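Local coordinates for protein acetyltransferase (Escherichia coli, PDB 7BYY) that acetylates aminoacyl-tRNAs as a GNAT-family toxin, probably including glycyl-tRNA, with acetyl-CoA as the likely acetyl donor, at residues L172-Q175 with H176-A180; Q81-S84 with G85-G89; K39-R42 with A43-K47. The protein carries 1 engineered substitution. One frame throughout, in Å; residues are numbered along the deposited sequence.

Contact 1 of 3, residues L172-Q175 with H176-A180; sequences LAIQ and HILAA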
ATOM      1  N   LEU A 172       4.771   1.311  14.518  1.00 40.83           N
ATOM      2  CA  LEU A 172       3.812   0.440  15.196  1.00 40.39           C
ATOM      3  C   LEU A 172       3.532  -0.746  14.284  1.00 37.46           C
ATOM      4  O   LEU A 172       2.959  -0.574  13.204  1.00 32.52           O
ATOM      5  CB  LEU A 172       2.523   1.188  15.534  1.00 39.23           C
ATOM      6  CG  LEU A 172       1.445   0.387  16.265  1.00 38.54           C
ATOM      7  CD1 LEU A 172       1.979  -0.157  17.584  1.00 38.22           C
ATOM      8  CD2 LEU A 172       0.213   1.247  16.494  1.00 38.07           C
ATOM      9  N   ALA A 173       3.927  -1.941  14.717  1.00 39.71           N
ATOM     10  CA  ALA A 173       3.783  -3.129  13.889  1.00 38.69           C
ATOM     11  C   ALA A 173       2.309  -3.452  13.652  1.00 41.78           C
ATOM     12  O   ALA A 173       1.425  -3.070  14.425  1.00 44.56           O
ATOM     13  CB  ALA A 173       4.488  -4.320  14.538  1.00 37.24           C
ATOM     14  N   ILE A 174       2.052  -4.175  12.558  1.00 40.17           N
ATOM     15  CA  ILE A 174       0.675  -4.472  12.172  1.00 36.13           C
ATOM     16  C   ILE A 174       0.026  -5.440  13.154  1.00 35.25           C
ATOM     17  O   ILE A 174      -1.194  -5.401  13.357  1.00 32.16           O
ATOM     18  CB  ILE A 174       0.629  -5.011  10.729  1.00 32.93           C
ATOM     19  CG1 ILE A 174      -0.817  -5.251  10.286  1.00 29.49           C
ATOM     20  CG2 ILE A 174       1.453  -6.289  10.596  1.00 31.91           C
ATOM     21  CD1 ILE A 174      -1.710  -4.039  10.436  1.00 28.67           C
ATOM     22  N   GLN A 175       0.816  -6.313  13.784  1.00 42.13           N
ATOM     23  CA  GLN A 175       0.254  -7.265  14.736  1.00 47.24           C
ATOM     24  C   GLN A 175      -0.432  -6.549  15.895  1.00 45.73           C
ATOM     25  O   GLN A 175      -1.498  -6.974  16.356  1.00 45.94           O
ATOM     26  CB  GLN A 175       1.350  -8.199  15.254  1.00 54.93           C
ATOM     27  CG  GLN A 175       1.996  -9.071  14.180  1.00 61.80           C
ATOM     28  CD  GLN A 175       3.102  -8.352  13.419  1.00 65.47           C
ATOM     29  OE1 GLN A 175       3.558  -7.282  13.825  1.00 64.62           O
ATOM     30  NE2 GLN A 175       3.536  -8.940  12.308  1.00 68.25           N
ATOM     31  N   HIS A 176       0.154  -5.446  16.365  1.00 42.43           N
ATOM     32  CA  HIS A 176      -0.443  -4.704  17.469  1.00 42.09           C
ATOM     33  C   HIS A 176      -1.657  -3.896  17.024  1.00 37.55           C
ATOM     34  O   HIS A 176      -2.562  -3.653  17.829  1.00 37.52           O
ATOM     35  CB  HIS A 176       0.605  -3.791  18.110  1.00 44.49           C
ATOM     36  CG  HIS A 176       1.859  -4.505  18.516  1.00 46.07           C
ATOM     37  ND1 HIS A 176       3.118  -4.021  18.231  1.00 47.03           N
ATOM     38  CD2 HIS A 176       2.047  -5.670  19.182  1.00 47.37           C
ATOM     39  CE1 HIS A 176       4.026  -4.856  18.703  1.00 48.17           C
ATOM     40  NE2 HIS A 176       3.403  -5.864  19.284  1.00 48.21           N
ATOM     41  N   ILE A 177      -1.700  -3.473  15.760  1.00 36.42           N
ATOM     42  CA  ILE A 177      -2.865  -2.741  15.273  1.00 35.80           C
ATOM     43  C   ILE A 177      -4.069  -3.667  15.162  1.00 40.29           C
ATOM     44  O   ILE A 177      -5.187  -3.304  15.549  1.00 41.54           O
ATOM     45  CB  ILE A 177      -2.547  -2.061  13.930  1.00 30.32           C
ATOM     46  CG1 ILE A 177      -1.379  -1.089  14.091  1.00 30.63           C
ATOM     47  CG2 ILE A 177      -3.770  -1.335  13.396  1.00 29.21           C
ATOM     48  CD1 ILE A 177      -1.081  -0.293  12.848  1.00 29.52           C
ATOM     49  N   LEU A 178      -3.860  -4.878  14.638  1.00 40.95           N
ATOM     50  CA  LEU A 178      -4.952  -5.842  14.540  1.00 38.25           C
ATOM     51  C   LEU A 178      -5.461  -6.241  15.920  1.00 40.87           C
ATOM     52  O   LEU A 178      -6.675  -6.287  16.150  1.00 42.21           O
ATOM     53  CB  LEU A 178      -4.495  -7.075  13.761  1.00 33.87           C
ATOM     54  CG  LEU A 178      -4.050  -6.852  12.315  1.00 31.11           C
ATOM     55  CD1 LEU A 178      -3.653  -8.166  11.662  1.00 31.20           C
ATOM     56  CD2 LEU A 178      -5.144  -6.155  11.516  1.00 29.56           C
ATOM     57  N   ALA A 179      -4.547  -6.525  16.854  1.00 42.22           N
ATOM     58  CA  ALA A 179      -4.961  -6.908  18.202  1.00 43.46           C
ATOM     59  C   ALA A 179      -5.726  -5.788  18.893  1.00 43.40           C
ATOM     60  O   ALA A 179      -6.654  -6.054  19.665  1.00 44.94           O
ATOM     61  CB  ALA A 179      -3.744  -7.311  19.035  1.00 41.44           C
ATOM     62  N   ALA A 180      -5.354  -4.535  18.633  1.00 43.76           N
ATOM     63  CA  ALA A 180      -6.112  -3.415  19.175  1.00 46.80           C
ATOM     64  C   ALA A 180      -7.488  -3.316  18.535  1.00 50.58           C
ATOM     65  O   ALA A 180      -8.453  -2.921  19.200  1.00 52.42           O
ATOM     66  CB  ALA A 180      -5.338  -2.110  18.977  1.00 45.48           C
TER

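Contact 2 of 3, residues Q81-S84 with G85-G89; sequences QRVS and GVLQG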
ATOM      1  N   GLN A  81      17.091  -1.692   8.336  1.00 85.22           N
ATOM      2  CA  GLN A  81      17.981  -1.159   9.363  1.00 89.44           C
ATOM      3  C   GLN A  81      17.259  -0.164  10.266  1.00 87.80           C
ATOM      4  O   GLN A  81      17.472  -0.157  11.485  1.00 89.75           O
ATOM      5  CB  GLN A  81      19.205  -0.506   8.717  1.00 93.72           C
ATOM      6  CG  GLN A  81      19.812  -1.272   7.536  1.00 97.19           C
ATOM      7  CD  GLN A  81      20.028  -2.754   7.809  1.00100.11           C
ATOM      8  OE1 GLN A  81      19.777  -3.594   6.944  1.00 98.53           O
ATOM      9  NE2 GLN A  81      20.521  -3.078   9.001  1.00103.48           N
ATOM     10  N   ARG A  82      16.400   0.682   9.693  1.00 82.13           N
ATOM     11  CA  ARG A  82      15.719   1.715  10.468  1.00 77.40           C
ATOM     12  C   ARG A  82      14.690   1.148  11.436  1.00 70.68           C
ATOM     13  O   ARG A  82      14.135   1.906  12.240  1.00 66.06           O
ATOM     14  CB  ARG A  82      15.050   2.714   9.525  1.00 77.59           C
ATOM     15  CG  ARG A  82      15.958   3.180   8.397  1.00 80.91           C
ATOM     16  CD  ARG A  82      15.166   3.587   7.167  1.00 80.99           C
ATOM     17  NE  ARG A  82      14.516   4.883   7.339  1.00 81.80           N
ATOM     18  CZ  ARG A  82      13.878   5.532   6.370  1.00 82.27           C
ATOM     19  NH1 ARG A  82      13.802   5.003   5.156  1.00 82.72           N
ATOM     20  NH2 ARG A  82      13.311   6.706   6.616  1.00 81.11           N
ATOM     21  N   VAL A  83      14.426  -0.153  11.381  1.00 69.47           N
ATOM     22  CA  VAL A  83      13.411  -0.777  12.221  1.00 67.47           C
ATOM     23  C   VAL A  83      13.971  -1.898  13.089  1.00 76.74           C
ATOM     24  O   VAL A  83      13.349  -2.244  14.109  1.00 80.82           O
ATOM     25  CB  VAL A  83      12.221  -1.271  11.361  1.00 56.01           C
ATOM     26  CG1 VAL A  83      11.488  -2.429  11.983  1.00 52.95           C
ATOM     27  CG2 VAL A  83      11.261  -0.110  11.093  1.00 50.08           C
ATOM     28  N   SER A  84      15.159  -2.423  12.767  1.00 80.32           N
ATOM     29  CA  SER A  84      15.822  -3.439  13.584  1.00 83.87           C
ATOM     30  C   SER A  84      15.791  -3.065  15.060  1.00 86.28           C
ATOM     31  O   SER A  84      16.194  -1.965  15.447  1.00 85.95           O
ATOM     32  CB  SER A  84      17.273  -3.615  13.123  1.00 87.44           C
ATOM     33  OG  SER A  84      18.146  -2.716  13.791  1.00 90.38           O
ATOM     34  N   GLY A  85      15.322  -4.000  15.881  1.00 88.50           N
ATOM     35  CA  GLY A  85      14.979  -3.727  17.256  1.00 91.23           C
ATOM     36  C   GLY A  85      13.491  -3.604  17.509  1.00 91.45           C
ATOM     37  O   GLY A  85      13.075  -3.601  18.674  1.00 92.36           O
ATOM     38  N   VAL A  86      12.678  -3.512  16.450  1.00 90.61           N
ATOM     39  CA  VAL A  86      11.225  -3.445  16.561  1.00 87.53           C
ATOM     40  C   VAL A  86      10.551  -4.589  15.810  1.00 87.45           C
ATOM     41  O   VAL A  86       9.659  -5.255  16.343  1.00 87.32           O
ATOM     42  CB  VAL A  86      10.683  -2.081  16.073  1.00 83.96           C
ATOM     43  CG1 VAL A  86       9.177  -2.014  16.272  1.00 82.14           C
ATOM     44  CG2 VAL A  86      11.370  -0.941  16.810  1.00 83.21           C
ATOM     45  N   LEU A  87      10.951  -4.822  14.561  1.00 88.75           N
ATOM     46  CA  LEU A  87      10.410  -5.935  13.781  1.00 90.40           C
ATOM     47  C   LEU A  87      11.277  -7.155  14.054  1.00 96.79           C
ATOM     48  O   LEU A  87      12.404  -7.249  13.563  1.00 99.74           O
ATOM     49  CB  LEU A  87      10.370  -5.605  12.294  1.00 87.03           C
ATOM     50  CG  LEU A  87       9.022  -5.108  11.768  1.00 83.67           C
ATOM     51  CD1 LEU A  87       9.076  -4.894  10.266  1.00 82.20           C
ATOM     52  CD2 LEU A  87       7.892  -6.067  12.136  1.00 82.84           C
ATOM     53  N   GLN A  88      10.760  -8.096  14.837  1.00 99.08           N
ATOM     54  CA  GLN A  88      11.567  -9.231  15.245  1.00102.56           C
ATOM     55  C   GLN A  88      11.454 -10.351  14.222  1.00100.98           C
ATOM     56  O   GLN A  88      10.483 -10.448  13.461  1.00 98.75           O
ATOM     57  CB  GLN A  88      11.121  -9.741  16.609  1.00105.89           C
ATOM     58  CG  GLN A  88      11.019  -8.688  17.727  1.00108.59           C
ATOM     59  CD  GLN A  88      12.196  -7.718  17.843  1.00112.10           C
ATOM     60  OE1 GLN A  88      12.484  -6.914  16.948  1.00111.84           O
ATOM     61  NE2 GLN A  88      12.876  -7.788  18.976  1.00115.39           N
ATOM     62  N   GLY A  89      12.458 -11.216  14.228  1.00 99.90           N
ATOM     63  CA  GLY A  89      12.483 -12.312  13.286  1.00 97.56           C
ATOM     64  C   GLY A  89      13.101 -11.901  11.973  1.00 94.68           C
ATOM     65  O   GLY A  89      13.508 -10.755  11.762  1.00 93.77           O
TER

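Contact 3 of 3, residues K39-R42 with A43-K47; sequences KFVR and ASLKK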
ATOM      1  N   LYS A  39      -1.870  24.997   7.191  1.00 53.34           N
ATOM      2  CA  LYS A  39      -1.780  25.470   5.817  1.00 52.69           C
ATOM      3  C   LYS A  39      -2.022  24.360   4.801  1.00 47.03           C
ATOM      4  O   LYS A  39      -2.442  24.651   3.675  1.00 45.08           O
ATOM      5  CB  LYS A  39      -0.417  26.120   5.576  1.00 59.52           C
ATOM      6  CG  LYS A  39      -0.412  27.140   4.444  1.00 67.42           C
ATOM      7  CD  LYS A  39      -1.525  28.170   4.620  1.00 72.02           C
ATOM      8  CE  LYS A  39      -1.560  29.161   3.464  1.00 75.19           C
ATOM      9  NZ  LYS A  39      -0.490  30.194   3.567  1.00 77.98           N
ATOM     10  N   PHE A  40      -1.776  23.100   5.169  1.00 44.04           N
ATOM     11  CA  PHE A  40      -2.015  22.003   4.238  1.00 42.86           C
ATOM     12  C   PHE A  40      -3.504  21.812   3.988  1.00 42.91           C
ATOM     13  O   PHE A  40      -3.945  21.714   2.837  1.00 41.77           O
ATOM     14  CB  PHE A  40      -1.400  20.709   4.767  1.00 42.84           C
ATOM     15  CG  PHE A  40      -1.739  19.501   3.938  1.00 43.57           C
ATOM     16  CD1 PHE A  40      -2.806  18.687   4.275  1.00 42.77           C
ATOM     17  CD2 PHE A  40      -0.993  19.189   2.814  1.00 45.82           C
ATOM     18  CE1 PHE A  40      -3.122  17.578   3.508  1.00 42.79           C
ATOM     19  CE2 PHE A  40      -1.303  18.080   2.043  1.00 45.80           C
ATOM     20  CZ  PHE A  40      -2.368  17.274   2.392  1.00 43.90           C
ATOM     21  N   VAL A  41      -4.292  21.742   5.062  1.00 44.59           N
ATOM     22  CA  VAL A  41      -5.724  21.508   4.921  1.00 44.93           C
ATOM     23  C   VAL A  41      -6.396  22.689   4.235  1.00 46.29           C
ATOM     24  O   VAL A  41      -7.279  22.509   3.384  1.00 45.16           O
ATOM     25  CB  VAL A  41      -6.351  21.220   6.299  1.00 43.93           C
ATOM     26  CG1 VAL A  41      -7.832  20.900   6.161  1.00 44.76           C
ATOM     27  CG2 VAL A  41      -5.611  20.088   6.996  1.00 39.34           C
ATOM     28  N   ARG A  42      -5.988  23.913   4.579  1.00 46.69           N
ATOM     29  CA  ARG A  42      -6.646  25.086   4.014  1.00 47.51           C
ATOM     30  C   ARG A  42      -6.439  25.173   2.508  1.00 47.18           C
ATOM     31  O   ARG A  42      -7.395  25.399   1.759  1.00 47.57           O
ATOM     32  CB  ARG A  42      -6.132  26.358   4.684  1.00 49.53           C
ATOM     33  CG  ARG A  42      -6.462  26.472   6.152  1.00 50.01           C
ATOM     34  CD  ARG A  42      -5.968  27.804   6.693  1.00 53.99           C
ATOM     35  NE  ARG A  42      -5.400  27.683   8.031  1.00 58.67           N
ATOM     36  CZ  ARG A  42      -5.567  28.586   8.991  1.00 64.03           C
ATOM     37  NH1 ARG A  42      -6.289  29.672   8.756  1.00 65.78           N
ATOM     38  NH2 ARG A  42      -5.023  28.395  10.187  1.00 67.02           N
ATOM     39  N   ALA A  43      -5.206  24.974   2.045  1.00 46.24           N
ATOM     40  CA  ALA A  43      -4.835  25.286   0.672  1.00 47.95           C
ATOM     41  C   ALA A  43      -4.508  24.076  -0.194  1.00 48.07           C
ATOM     42  O   ALA A  43      -4.722  24.135  -1.406  1.00 51.59           O
ATOM     43  CB  ALA A  43      -3.631  26.236   0.654  1.00 49.24           C
ATOM     44  N   SER A  44      -3.989  22.989   0.378  1.00 46.10           N
ATOM     45  CA  SER A  44      -3.427  21.907  -0.419  1.00 48.01           C
ATOM     46  C   SER A  44      -4.139  20.571  -0.272  1.00 45.54           C
ATOM     47  O   SER A  44      -3.750  19.608  -0.944  1.00 43.40           O
ATOM     48  CB  SER A  44      -1.944  21.719  -0.073  1.00 52.28           C
ATOM     49  OG  SER A  44      -1.449  20.501  -0.606  1.00 53.46           O
ATOM     50  N   LEU A  45      -5.163  20.473   0.578  1.00 44.63           N
ATOM     51  CA  LEU A  45      -5.779  19.174   0.834  1.00 39.36           C
ATOM     52  C   LEU A  45      -6.506  18.647  -0.398  1.00 41.50           C
ATOM     53  O   LEU A  45      -6.411  17.455  -0.719  1.00 39.85           O
ATOM     54  CB  LEU A  45      -6.737  19.273   2.020  1.00 34.43           C
ATOM     55  CG  LEU A  45      -7.665  18.073   2.222  1.00 31.11           C
ATOM     56  CD1 LEU A  45      -6.878  16.822   2.603  1.00 29.93           C
ATOM     57  CD2 LEU A  45      -8.734  18.383   3.255  1.00 31.26           C
ATOM     58  N   LYS A  46      -7.232  19.520  -1.101  1.00 43.09           N
ATOM     59  CA  LYS A  46      -8.039  19.081  -2.235  1.00 42.26           C
ATOM     60  C   LYS A  46      -7.172  18.531  -3.363  1.00 43.82           C
ATOM     61  O   LYS A  46      -7.492  17.492  -3.954  1.00 41.92           O
ATOM     62  CB  LYS A  46      -8.898  20.239  -2.743  1.00 43.12           C
ATOM     63  CG  LYS A  46     -10.047  20.628  -1.827  1.00 43.10           C
ATOM     64  CD  LYS A  46     -11.006  21.561  -2.542  1.00 49.62           C
ATOM     65  CE  LYS A  46     -12.407  21.476  -1.962  1.00 54.26           C
ATOM     66  NZ  LYS A  46     -13.429  22.060  -2.886  1.00 58.33           N
ATOM     67  N   LYS A  47      -6.067  19.208  -3.671  1.00 47.08           N
ATOM     68  CA  LYS A  47      -5.260  18.812  -4.817  1.00 49.37           C
ATOM     69  C   LYS A  47      -4.370  17.617  -4.520  1.00 48.21           C
ATOM     70  O   LYS A  47      -3.987  16.894  -5.445  1.00 48.26           O
ATOM     71  CB  LYS A  47      -4.412  19.988  -5.279  1.00 54.93           C
ATOM     72  CG  LYS A  47      -5.115  21.309  -5.097  1.00 62.95           C
ATOM     73  CD  LYS A  47      -4.114  22.445  -5.079  1.00 67.49           C
ATOM     74  CE  LYS A  47      -4.343  23.347  -6.286  1.00 70.21           C
ATOM     75  NZ  LYS A  47      -3.629  24.636  -6.228  1.00 71.90           N
TER

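Contact 1 of 3, residues L172-Q175 with H176-A180
Leu-172 and Ala-173 meet His-176 and Ile-177 in a local contact at a strand-to-helix junction, where strand 168-173 turns directly into helix 174-187. Ala-173 holds the N-cap position, and its carbonyl O receives two weak bonds, from His-176 N at 3.3 Å and from Ile-177 N at 3.4 Å. The small alanine suits this junction, its CB 4.0 Å from ND1 of His-176. The first regular helical bond, Leu-178 N to Ile-174 O at 3.0 Å, is almost straight (169°). Leu-172, Ile-174 and Ile-177, all buried, suit the inner side with their apolar branches. CD2 of Leu-172 lies 3.7 Å from CG1 of Ile-177, the two chains meeting at a slant. CD1 of Ile-174 is 4.1 Å from both CB of Ile-177, whose side chain it crosses at about a right angle, and CG of Leu-178. Its CG1, opposite the backbone N (chi1 -177°), sends that branch forward along the helix. CD1 of buried Leu-172 approaches the ring of exposed His-176 at its edge, near the ring plane. Leu-172 and Ile-177 both rest on Phe-123 of helix 114-132, while backbone bonds tie Leu-172 to Val-138 of strand 137-142 and Ile-174 to Lys-136.

Contact 2 of 3, residues Q81-S84 with G85-G89
Val-83 meets Val-86 and Leu-87 around a tight reversal of the chain, and a single backbone hydrogen bond closes it. Val-86 N donates a hydrogen bond to Val-83 O, 2.7 Å away; the donor stands nearly in line with the C=O bond, although the N-H itself is bent away from the acceptor. Beside this bond the side chains make an apolar patch. The CG1 branch of Val-83 does the touching: it lies 3.4 Å from CB of Leu-87 and 3.6 Å from CG of the same residue, resting against the root of the leucine and not against its methyl ends alone. CB of Val-86 is a more distant neighbour, 4.2 Å from that same Val-83 methyl. With chi1 at 153°, CG1 of Val-83 is roughly opposite its backbone N and beside the carbonyl carbon, which carries it to Leu-87; the branched, apolar valine suits this buried place.

The backbone of the two central residues sets up these contacts. Ser-84, exposed at the corner, is extended (phi -46°), and Gly-85 has a positive phi of 103°, where a CB would be jammed against the carbonyl O of Ser-84; glycine has none.

Farther out, Val-86 and Leu-87 both lean on Phe-171 of strand 168-173. Val-86 also touches Leu-158, and Leu-87 touches Lys-136; these touches set the turn against the strand and the loops beside it. Residues 83 to 86 thus form a type II beta-turn with glycine at its third position, set in the loop that joins the antiparallel strands 67-79 and 94-105 of the GNAT sheet.

Contact 3 of 3, residues K39-R42 with A43-K47
Phe-40 packs against Ser-44 and Leu-45 one turn farther along helix 35-50, on the more closely packed side of the contact, where Val-41 and Leu-45 are buried and Phe-40 and Ser-44 partly exposed. Its CG stands opposite the backbone N (chi1 173°), which swings the ring forward along the helix until one face lies under Leu-45 CA and Ser-44 C. CE1 of the ring is 3.9 Å from CD1 of Leu-45, the two side chains crossing at about a right angle, while CE2 comes within 3.6 Å of OG of Ser-44. The other methyl of Leu-45, CD2, lies 3.9 Å from CG1 of Val-41; these two chains run side by side and point the same way. Large apolar groups suit this side.

In GNAT proteins the helical segment between the first two strands packs on one face of the central sheet; here that is helix 35-50. Phe-40 rests on Thr-72, and Val-41 on Leu-67 and Ile-70, all of strand 67-79, while Leu-45 also meets Tyr-18 and Gln-27 in the loop that leads toward the helix.

The backbone is less regular than in an ideal alpha-helix. Ala-43 N bonds to Lys-39 O at 3.2 Å, with the donor well above the carbonyl plane, and Ser-44 N bonds to Phe-40 O at 2.8 Å. A wider, pi-type turn occurs at 40-42, and the helix kinks where the N atoms of Lys-46 and Lys-47 lack a bond to the turn before.

Toward solvent the contact is looser. The charged chains of Lys-39 and Arg-42 can extend into solvent, while the small Ala-43 suits an exposed turn. NH2 of Arg-42 makes a long, weak ion pair with OD2 of Asp-38, and its side chain also touches Gln-29.

How the contacts relate
From the N terminus the chain first meets contact 3, within helix 35-50 between strands 13-17 and 55-61, then contact 2 in the loop linking strands 67-79 and 94-105, and finally contact 1, where strand 168-173 passes into the C-terminal helix. The three follow in series; none nests in or crosses another. Only contact 2 turns a loop back on itself. Contacts 1 and 2 share one side of the chain's centre, with nearest atoms about 5 Å apart: contact 1 begins on strand 168-173, contact 2 leans on Phe-171 of it, and both meet Lys-136. Contact 3 lies on the opposite side and packs on strand 67-79, the strand that leads into the loop of contact 2.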